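PDB 4UT1: flagellar hook-associated protein from Burkholderia pseudomallei, which probably serves as a structural junction protein at the distal end of the bacterial flagellar hook, where it would help join hook to filament. Local coordinates for residues Ala309-Phe314 with Gly429-Phe434; Ser316-Gln321 with Ser335-Gly340; Ala111-Ala116 with Ser149-Ala154. One frame throughout, in Å; residues are numbered along the deposited sequence.

Contact 3 joins two helices of the FlgK bundle; contacts 1 and 2 lay short passages against its helix 287-322. Contacts 1 and 2 have centres about 10 Å apart, and along the chain contact 2 is nested within the loop that contact 1 closes. Phe337 of contact 2 packs against both rings of contact 1, its CE2 lying 3.5 Å from Phe314 CE1. Contact 3, about 11 Å from contact 1 between centres, meets it through Leu151 and Val152, Leu151 CD1 lying 3.7 Å from Phe434 CZ. Contacts 2 and 3, about 17 Å apart between centres, do not touch. A 1,2-ethanediol, probably from the crystallisation liquor, lies about 3 Å from the Ile113 side chain.

Contact 1 of 3, residues Ala309-Phe314 with Gly429-Phe434; sequences ALAVSF and GALDGF
Helical residues 309-314 and the short turn 429-434 come closest in backbone at Val312 and Ala430, whose CA atoms are 6.5 Å apart. The alanines Ala311 and Ala430 both point their CB across the contact, and the side chains that meet are all apolar. Ala430 CB presses on Val312 CG2 at 3.5 Å. CG2 stands beside the backbone N of Val312, while the other methyl, CG1, is anti to that N (chi1 170°) and turned from Ala430. Ala311 is the hub on the helix side: its CB is met by Leu431 CD2 at 4.0 Å and by Phe434 CD2 at 3.8 Å. Leu431 leaves its backbone obliquely, and its end bends in to deliver that methyl. Phe434 reaches back with CG anti to its backbone N (chi1 -170°), and its ring offers its rim to the helix. Ala311 O lies near the ring plane at CE2, and CZ meets Phe314 CE1 at 3.8 Å. The two phenylalanine side chains cross at about a right angle, Phe314 CD1 and CE1 lying at the edge of the Phe434 ring. Phe337 adds a third ring, edge-to-face with Phe314 and inclined only about 30° to Phe434. Tyr120 is edge-to-face with Phe314, and Leu151 of helix 134-193 touches both Leu431 and Phe434. Phe314, Phe434, Phe337 and Tyr120 form an aromatic cluster, flanked by Leu151 and Leu431, in a buried core where a single turn, entered after strand 421-425, is packed against a long helix of the FlgK helical bundle.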
loop_
_atom_site.group_PDB
_atom_site.type_symbol
_atom_site.label_atom_id
_atom_site.label_comp_id
_atom_site.label_asym_id
_atom_site.label_seq_id
_atom_site.Cartn_x
_atom_site.Cartn_y
_atom_site.Cartn_z
ATOM N N ALA A 309 -0.800 -2.327 -1.389
ATOM C CA ALA A 309 -1.971 -1.464 -1.523
ATOM C C ALA A 309 -2.990 -2.072 -2.482
ATOM O O ALA A 309 -4.194 -1.973 -2.245
ATOM C CB ALA A 309 -1.559 -0.061 -1.997
ATOM N N LEU A 310 -2.513 -2.711 -3.553
ATOM C CA LEU A 310 -3.427 -3.389 -4.473
ATOM C C LEU A 310 -4.197 -4.511 -3.778
ATOM O O LEU A 310 -5.412 -4.639 -3.955
ATOM C CB LEU A 310 -2.678 -3.952 -5.679
ATOM C CG LEU A 310 -1.916 -2.941 -6.535
ATOM C CD1 LEU A 310 -1.445 -3.615 -7.822
ATOM C CD2 LEU A 310 -2.767 -1.702 -6.824
ATOM N N ALA A 311 -3.485 -5.330 -3.003
ATOM C CA ALA A 311 -4.111 -6.408 -2.232
ATOM C C ALA A 311 -5.219 -5.878 -1.313
ATOM O O ALA A 311 -6.320 -6.446 -1.258
ATOM C CB ALA A 311 -3.055 -7.163 -1.417
ATOM N N VAL A 312 -4.930 -4.792 -0.601
ATOM C CA VAL A 312 -5.886 -4.220 0.323
ATOM C C VAL A 312 -7.101 -3.704 -0.439
ATOM O O VAL A 312 -8.221 -3.986 -0.072
ATOM C CB VAL A 312 -5.283 -3.078 1.161
ATOM C CG1 VAL A 312 -6.384 -2.338 1.927
ATOM C CG2 VAL A 312 -4.230 -3.611 2.121
ATOM N N SER A 313 -6.869 -2.949 -1.501
ATOM C CA SER A 313 -7.978 -2.394 -2.251
ATOM C C SER A 313 -8.827 -3.509 -2.858
ATOM O O SER A 313 -10.043 -3.435 -2.834
ATOM C CB SER A 313 -7.483 -1.455 -3.351
ATOM O OG SER A 313 -8.589 -0.872 -4.018
ATOM N N PHE A 314 -8.178 -4.536 -3.410
ATOM C CA PHE A 314 -8.899 -5.671 -3.979
ATOM C C PHE A 314 -9.785 -6.356 -2.932
ATOM O O PHE A 314 -10.977 -6.532 -3.139
ATOM C CB PHE A 314 -7.912 -6.689 -4.587
ATOM C CG PHE A 314 -8.534 -8.028 -4.906
ATOM C CD1 PHE A 314 -8.595 -9.030 -3.943
ATOM C CD2 PHE A 314 -9.061 -8.287 -6.168
ATOM C CE1 PHE A 314 -9.161 -10.257 -4.232
ATOM C CE2 PHE A 314 -9.625 -9.523 -6.464
ATOM C CZ PHE A 314 -9.683 -10.505 -5.496
ATOM N N GLY A 429 2.619 -5.156 4.864
ATOM C CA GLY A 429 2.275 -6.477 5.374
ATOM C C GLY A 429 1.017 -7.131 4.839
ATOM O O GLY A 429 0.682 -8.260 5.219
ATOM N N ALA A 430 0.309 -6.440 3.956
ATOM C CA ALA A 430 -0.946 -6.966 3.444
ATOM C C ALA A 430 -0.741 -8.265 2.667
ATOM O O ALA A 430 -1.630 -9.120 2.637
ATOM C CB ALA A 430 -1.630 -5.933 2.567
ATOM N N LEU A 431 0.421 -8.400 2.043
ATOM C CA LEU A 431 0.712 -9.575 1.221
ATOM C C LEU A 431 0.873 -10.837 2.050
ATOM O O LEU A 431 0.397 -11.904 1.659
ATOM C CB LEU A 431 1.976 -9.352 0.393
ATOM C CG LEU A 431 2.015 -8.139 -0.538
ATOM C CD1 LEU A 431 3.334 -8.095 -1.302
ATOM C CD2 LEU A 431 0.796 -8.156 -1.485
ATOM N N ASP A 432 1.579 -10.727 3.174
ATOM C CA ASP A 432 1.944 -11.911 3.949
ATOM C C ASP A 432 0.726 -12.539 4.603
ATOM O O ASP A 432 0.707 -13.744 4.844
ATOM C CB ASP A 432 2.997 -11.572 5.020
ATOM C CG ASP A 432 4.350 -11.233 4.431
ATOM O OD1 ASP A 432 4.775 -11.900 3.461
ATOM O OD2 ASP A 432 5.003 -10.301 4.958
ATOM N N GLY A 433 -0.287 -11.722 4.880
ATOM C CA GLY A 433 -1.515 -12.197 5.485
ATOM C C GLY A 433 -2.677 -12.380 4.520
ATOM O O GLY A 433 -3.746 -12.821 4.932
ATOM N N PHE A 434 -2.470 -12.065 3.241
ATOM C CA PHE A 434 -3.552 -12.165 2.254
ATOM C C PHE A 434 -4.100 -13.584 2.171
ATOM O O PHE A 434 -3.351 -14.531 1.941
ATOM C CB PHE A 434 -3.077 -11.725 0.861
ATOM C CG PHE A 434 -4.197 -11.588 -0.135
ATOM C CD1 PHE A 434 -4.616 -12.678 -0.891
ATOM C CD2 PHE A 434 -4.841 -10.375 -0.301
ATOM C CE1 PHE A 434 -5.684 -12.556 -1.803
ATOM C CE2 PHE A 434 -5.896 -10.248 -1.212
ATOM C CZ PHE A 434 -6.302 -11.345 -1.965
#

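Contact 2 of 3, residues Ser316-Gln321 with Ser335-Gly340; sequences SQVNAQ and SLFAVG
Asn319 grips the backbone of 335-340 with three hydrogen bonds from one carboxamide. Its OD1 accepts from two successive amides, Leu336 N at 2.9 Å and Phe337 N at 3.0 Å. The second is the straighter, with 162° at the hydrogen, and sits in the carbonyl plane on a lone pair; the Leu336 amide is tilted from that plane. In return ND2 donates a hydrogen bond to Phe337 O at 2.8 Å, which lies close to the amide plane of Asn319, although the donor stands above the carbonyl plane of Phe337. With CG beside the backbone N (chi1 -72°), the carboxamide is swung from the helix toward 335-337. Ser335 lies next to it, its CB 3.6 Å from Asn319 OD1, and a water donates to Asn319 O and is also bonded to Ser335 OG. One residue earlier, Val318 supplies the apolar half: CG1 touches Leu336 CD1 at 3.9 Å and comes in plane to the edge of the Phe337 ring, 3.8 Å from CD2. Farther out, Tyr120 of helix 113-129 touches Val318 and Leu336 and meets the Phe337 ring edge-to-face. Backbone hydrogen bonds pair Leu336 with Ala437 and Ala338 with Ser435, tying this passage into the two-stranded antiparallel sheet 337-338/435-436. Paired bonding by both ends of one amide lets Asn319 stand in for a neighbouring strand at Phe337, and with OD1 engaged by two amides and ND2 by a carbonyl, the bonds settle which end of the amide is oxygen and restrain its rotation.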
loop_
_atom_site.group_PDB
_atom_site.type_symbol
_atom_site.label_atom_id
_atom_site.label_comp_id
_atom_site.label_asym_id
_atom_site.label_seq_id
_atom_site.Cartn_x
_atom_site.Cartn_y
_atom_site.Cartn_z
ATOM N N SER A 316 -10.817 -5.252 -0.021
ATOM C CA SER A 316 -11.821 -4.357 0.519
ATOM C C SER A 316 -13.006 -4.214 -0.438
ATOM O O SER A 316 -14.155 -4.274 -0.022
ATOM C CB SER A 316 -11.216 -2.984 0.817
ATOM O OG SER A 316 -10.309 -3.062 1.907
ATOM N N GLN A 317 -12.710 -4.009 -1.712
ATOM C CA GLN A 317 -13.766 -3.883 -2.721
ATOM C C GLN A 317 -14.612 -5.133 -2.875
ATOM O O GLN A 317 -15.833 -5.052 -3.018
ATOM C CB GLN A 317 -13.178 -3.540 -4.080
ATOM C CG GLN A 317 -12.709 -2.127 -4.214
ATOM C CD GLN A 317 -12.201 -1.854 -5.605
ATOM O OE1 GLN A 317 -12.984 -1.618 -6.520
ATOM N NE2 GLN A 317 -10.888 -1.923 -5.785
ATOM N N VAL A 318 -13.968 -6.286 -2.884
ATOM C CA VAL A 318 -14.677 -7.532 -3.093
ATOM C C VAL A 318 -15.532 -7.815 -1.865
ATOM O O VAL A 318 -16.716 -8.140 -1.979
ATOM C CB VAL A 318 -13.689 -8.700 -3.388
ATOM C CG1 VAL A 318 -14.365 -10.052 -3.219
ATOM C CG2 VAL A 318 -13.124 -8.545 -4.792
ATOM N N ASN A 319 -14.947 -7.620 -0.688
ATOM C CA ASN A 319 -15.665 -7.825 0.562
ATOM C C ASN A 319 -16.889 -6.921 0.651
ATOM O O ASN A 319 -17.955 -7.366 1.062
ATOM C CB ASN A 319 -14.753 -7.579 1.774
ATOM C CG ASN A 319 -13.728 -8.682 1.957
ATOM O OD1 ASN A 319 -13.855 -9.744 1.369
ATOM N ND2 ASN A 319 -12.703 -8.427 2.776
ATOM N N ALA A 320 -16.731 -5.664 0.248
ATOM C CA ALA A 320 -17.819 -4.691 0.364
ATOM C C ALA A 320 -18.958 -5.042 -0.580
ATOM O O ALA A 320 -20.143 -4.909 -0.220
ATOM C CB ALA A 320 -17.313 -3.270 0.072
ATOM N N GLN A 321 -18.603 -5.478 -1.786
ATOM C CA GLN A 321 -19.614 -5.837 -2.781
ATOM C C GLN A 321 -20.287 -7.166 -2.436
ATOM O O GLN A 321 -21.478 -7.327 -2.657
ATOM C CB GLN A 321 -19.009 -5.906 -4.192
ATOM C CG GLN A 321 -20.046 -5.940 -5.326
ATOM C CD GLN A 321 -20.974 -4.719 -5.319
ATOM O OE1 GLN A 321 -20.513 -3.582 -5.271
ATOM N NE2 GLN A 321 -22.284 -4.958 -5.366
ATOM N N SER A 335 -17.298 -11.704 4.121
ATOM C CA SER A 335 -16.019 -11.469 3.463
ATOM C C SER A 335 -15.594 -12.670 2.623
ATOM O O SER A 335 -15.848 -13.806 2.995
ATOM C CB SER A 335 -14.948 -11.142 4.503
ATOM O OG SER A 335 -15.220 -9.865 5.046
ATOM N N LEU A 336 -14.955 -12.400 1.489
ATOM C CA LEU A 336 -14.309 -13.444 0.681
ATOM C C LEU A 336 -12.784 -13.423 0.865
ATOM O O LEU A 336 -12.110 -14.411 0.605
ATOM C CB LEU A 336 -14.664 -13.278 -0.800
ATOM C CG LEU A 336 -16.157 -13.421 -1.109
ATOM C CD1 LEU A 336 -16.407 -13.273 -2.596
ATOM C CD2 LEU A 336 -16.685 -14.764 -0.612
ATOM N N PHE A 337 -12.246 -12.294 1.321
ATOM C CA PHE A 337 -10.805 -12.154 1.526
ATOM C C PHE A 337 -10.480 -11.462 2.846
ATOM O O PHE A 337 -11.297 -10.730 3.389
ATOM C CB PHE A 337 -10.178 -11.380 0.362
ATOM C CG PHE A 337 -10.293 -12.086 -0.946
ATOM C CD1 PHE A 337 -9.363 -13.035 -1.307
ATOM C CD2 PHE A 337 -11.373 -11.846 -1.796
ATOM C CE1 PHE A 337 -9.481 -13.725 -2.496
ATOM C CE2 PHE A 337 -11.484 -12.523 -2.998
ATOM C CZ PHE A 337 -10.530 -13.463 -3.349
ATOM N N ALA A 338 -9.273 -11.709 3.358
ATOM C CA ALA A 338 -8.811 -11.065 4.573
ATOM C C ALA A 338 -7.339 -10.667 4.445
ATOM O O ALA A 338 -6.581 -11.293 3.710
ATOM C CB ALA A 338 -9.021 -11.987 5.778
ATOM N N VAL A 339 -6.956 -9.604 5.142
ATOM C CA VAL A 339 -5.564 -9.179 5.215
ATOM C C VAL A 339 -5.236 -8.738 6.645
ATOM O O VAL A 339 -6.135 -8.373 7.409
ATOM C CB VAL A 339 -5.262 -8.011 4.249
ATOM C CG1 VAL A 339 -5.633 -8.379 2.830
ATOM C CG2 VAL A 339 -6.010 -6.763 4.693
ATOM N N GLY A 340 -3.955 -8.759 7.002
ATOM C CA GLY A 340 -3.541 -8.303 8.318
ATOM C C GLY A 340 -3.630 -6.793 8.430
ATOM O O GLY A 340 -3.754 -6.099 7.418
HETATM O O HOH W 1 -17.740 -8.134 3.910
#

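Contact 3 of 3, residues Ala111-Ala116 with Ser149-Ala154; sequences AGIATA and SQLVAA
Gln150 reaches from helix 134-193 to Gly112, Ile113 and Ala116 at the start of helix 113-129. CB lies 3.9 Å from Ile113 CG1, as the two side chains run past each other in opposite directions. CG, beside the backbone N (chi1 -72°), begins an extended chain that carries the amide across to the other helix. At its end CD lies 4.1 Å from Ala116 CB, and NE2 approaches the same methyl at 3.8 Å. OE1 comes 3.3 Å from the carbonyl C of Gly112 and also near Ile113 N, but the angle there is too poor for a hydrogen bond, so the amide rests on the helix start by packing. Gly112 is the N-cap residue, with a positive phi of 56° that suits glycine. Deeper in, the Ile113 side chain crosses Leu151 at about a right angle; its CD1 reaches Leu151 CD2 at 3.8 Å and, more loosely, Ala154 CB at 4.3 Å. Helix 287-322 borders this seam, with Leu307 touching Ile113 and Ala154 and Ala311 touching Leu151, while Tyr597 of helix 593-630 touches Ile113 and Ala114.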
loop_
_atom_site.group_PDB
_atom_site.type_symbol
_atom_site.label_atom_id
_atom_site.label_comp_id
_atom_site.label_asym_id
_atom_site.label_seq_id
_atom_site.Cartn_x
_atom_site.Cartn_y
_atom_site.Cartn_z
ATOM N N ALA A 111 0.966 -8.873 -16.883
ATOM C CA ALA A 111 0.886 -10.303 -16.598
ATOM C C ALA A 111 0.895 -10.558 -15.092
ATOM O O ALA A 111 0.653 -9.645 -14.298
ATOM C CB ALA A 111 2.041 -11.052 -17.267
ATOM N N GLY A 112 1.182 -11.800 -14.711
ATOM C CA GLY A 112 1.315 -12.154 -13.310
ATOM C C GLY A 112 0.081 -11.790 -12.506
ATOM O O GLY A 112 -1.038 -12.146 -12.869
ATOM N N ILE A 113 0.282 -11.052 -11.423
ATOM C CA ILE A 113 -0.813 -10.695 -10.537
ATOM C C ILE A 113 -1.929 -9.925 -11.262
ATOM O O ILE A 113 -3.100 -10.082 -10.938
ATOM C CB ILE A 113 -0.285 -9.882 -9.336
ATOM C CG1 ILE A 113 0.402 -10.836 -8.342
ATOM C CG2 ILE A 113 -1.424 -9.107 -8.675
ATOM C CD1 ILE A 113 1.448 -10.197 -7.456
ATOM N N ALA A 114 -1.576 -9.113 -12.257
ATOM C CA ALA A 114 -2.607 -8.401 -13.020
ATOM C C ALA A 114 -3.515 -9.397 -13.743
ATOM O O ALA A 114 -4.742 -9.226 -13.798
ATOM C CB ALA A 114 -1.976 -7.435 -14.013
ATOM N N THR A 115 -2.920 -10.451 -14.279
ATOM C CA THR A 115 -3.702 -11.473 -14.959
ATOM C C THR A 115 -4.572 -12.243 -13.970
ATOM O O THR A 115 -5.719 -12.541 -14.270
ATOM C CB THR A 115 -2.812 -12.460 -15.732
ATOM O OG1 THR A 115 -2.235 -11.787 -16.856
ATOM C CG2 THR A 115 -3.642 -13.625 -16.231
ATOM N N ALA A 116 -4.021 -12.566 -12.801
ATOM C CA ALA A 116 -4.786 -13.278 -11.775
ATOM C C ALA A 116 -5.993 -12.448 -11.331
ATOM O O ALA A 116 -7.073 -12.987 -11.090
ATOM C CB ALA A 116 -3.908 -13.616 -10.576
ATOM N N SER A 149 -2.109 -17.158 -3.880
ATOM C CA SER A 149 -0.796 -17.785 -3.946
ATOM C C SER A 149 0.254 -16.809 -4.433
ATOM O O SER A 149 1.371 -16.767 -3.900
ATOM C CB SER A 149 -0.832 -19.015 -4.867
ATOM O OG SER A 149 -1.484 -20.077 -4.205
ATOM N N GLN A 150 -0.096 -16.034 -5.451
ATOM C CA GLN A 150 0.867 -15.111 -6.044
ATOM C C GLN A 150 1.160 -13.938 -5.120
ATOM O O GLN A 150 2.321 -13.517 -4.966
ATOM C CB GLN A 150 0.364 -14.627 -7.396
ATOM C CG GLN A 150 0.440 -15.708 -8.455
ATOM C CD GLN A 150 -0.304 -15.345 -9.712
ATOM O OE1 GLN A 150 -0.090 -14.284 -10.294
ATOM N NE2 GLN A 150 -1.198 -16.220 -10.133
ATOM N N LEU A 151 0.113 -13.406 -4.501
ATOM C CA LEU A 151 0.290 -12.298 -3.575
ATOM C C LEU A 151 1.110 -12.720 -2.350
ATOM O O LEU A 151 2.009 -12.009 -1.939
ATOM C CB LEU A 151 -1.061 -11.731 -3.147
ATOM C CG LEU A 151 -1.769 -10.888 -4.205
ATOM C CD1 LEU A 151 -3.187 -10.524 -3.761
ATOM C CD2 LEU A 151 -0.961 -9.620 -4.537
ATOM N N VAL A 152 0.777 -13.856 -1.749
ATOM C CA VAL A 152 1.539 -14.369 -0.618
ATOM C C VAL A 152 3.006 -14.671 -1.006
ATOM O O VAL A 152 3.925 -14.294 -0.278
ATOM C CB VAL A 152 0.862 -15.637 -0.031
ATOM C CG1 VAL A 152 1.764 -16.331 0.974
ATOM C CG2 VAL A 152 -0.452 -15.279 0.604
ATOM N N ALA A 153 3.233 -15.320 -2.151
ATOM C CA ALA A 153 4.598 -15.576 -2.617
ATOM C C ALA A 153 5.330 -14.262 -2.875
ATOM O O ALA A 153 6.514 -14.142 -2.578
ATOM C CB ALA A 153 4.600 -16.457 -3.883
ATOM N N ALA A 154 4.614 -13.262 -3.391
ATOM C CA ALA A 154 5.210 -11.942 -3.557
ATOM C C ALA A 154 5.692 -11.366 -2.217
ATOM O O ALA A 154 6.771 -10.781 -2.141
ATOM C CB ALA A 154 4.222 -10.987 -4.210
#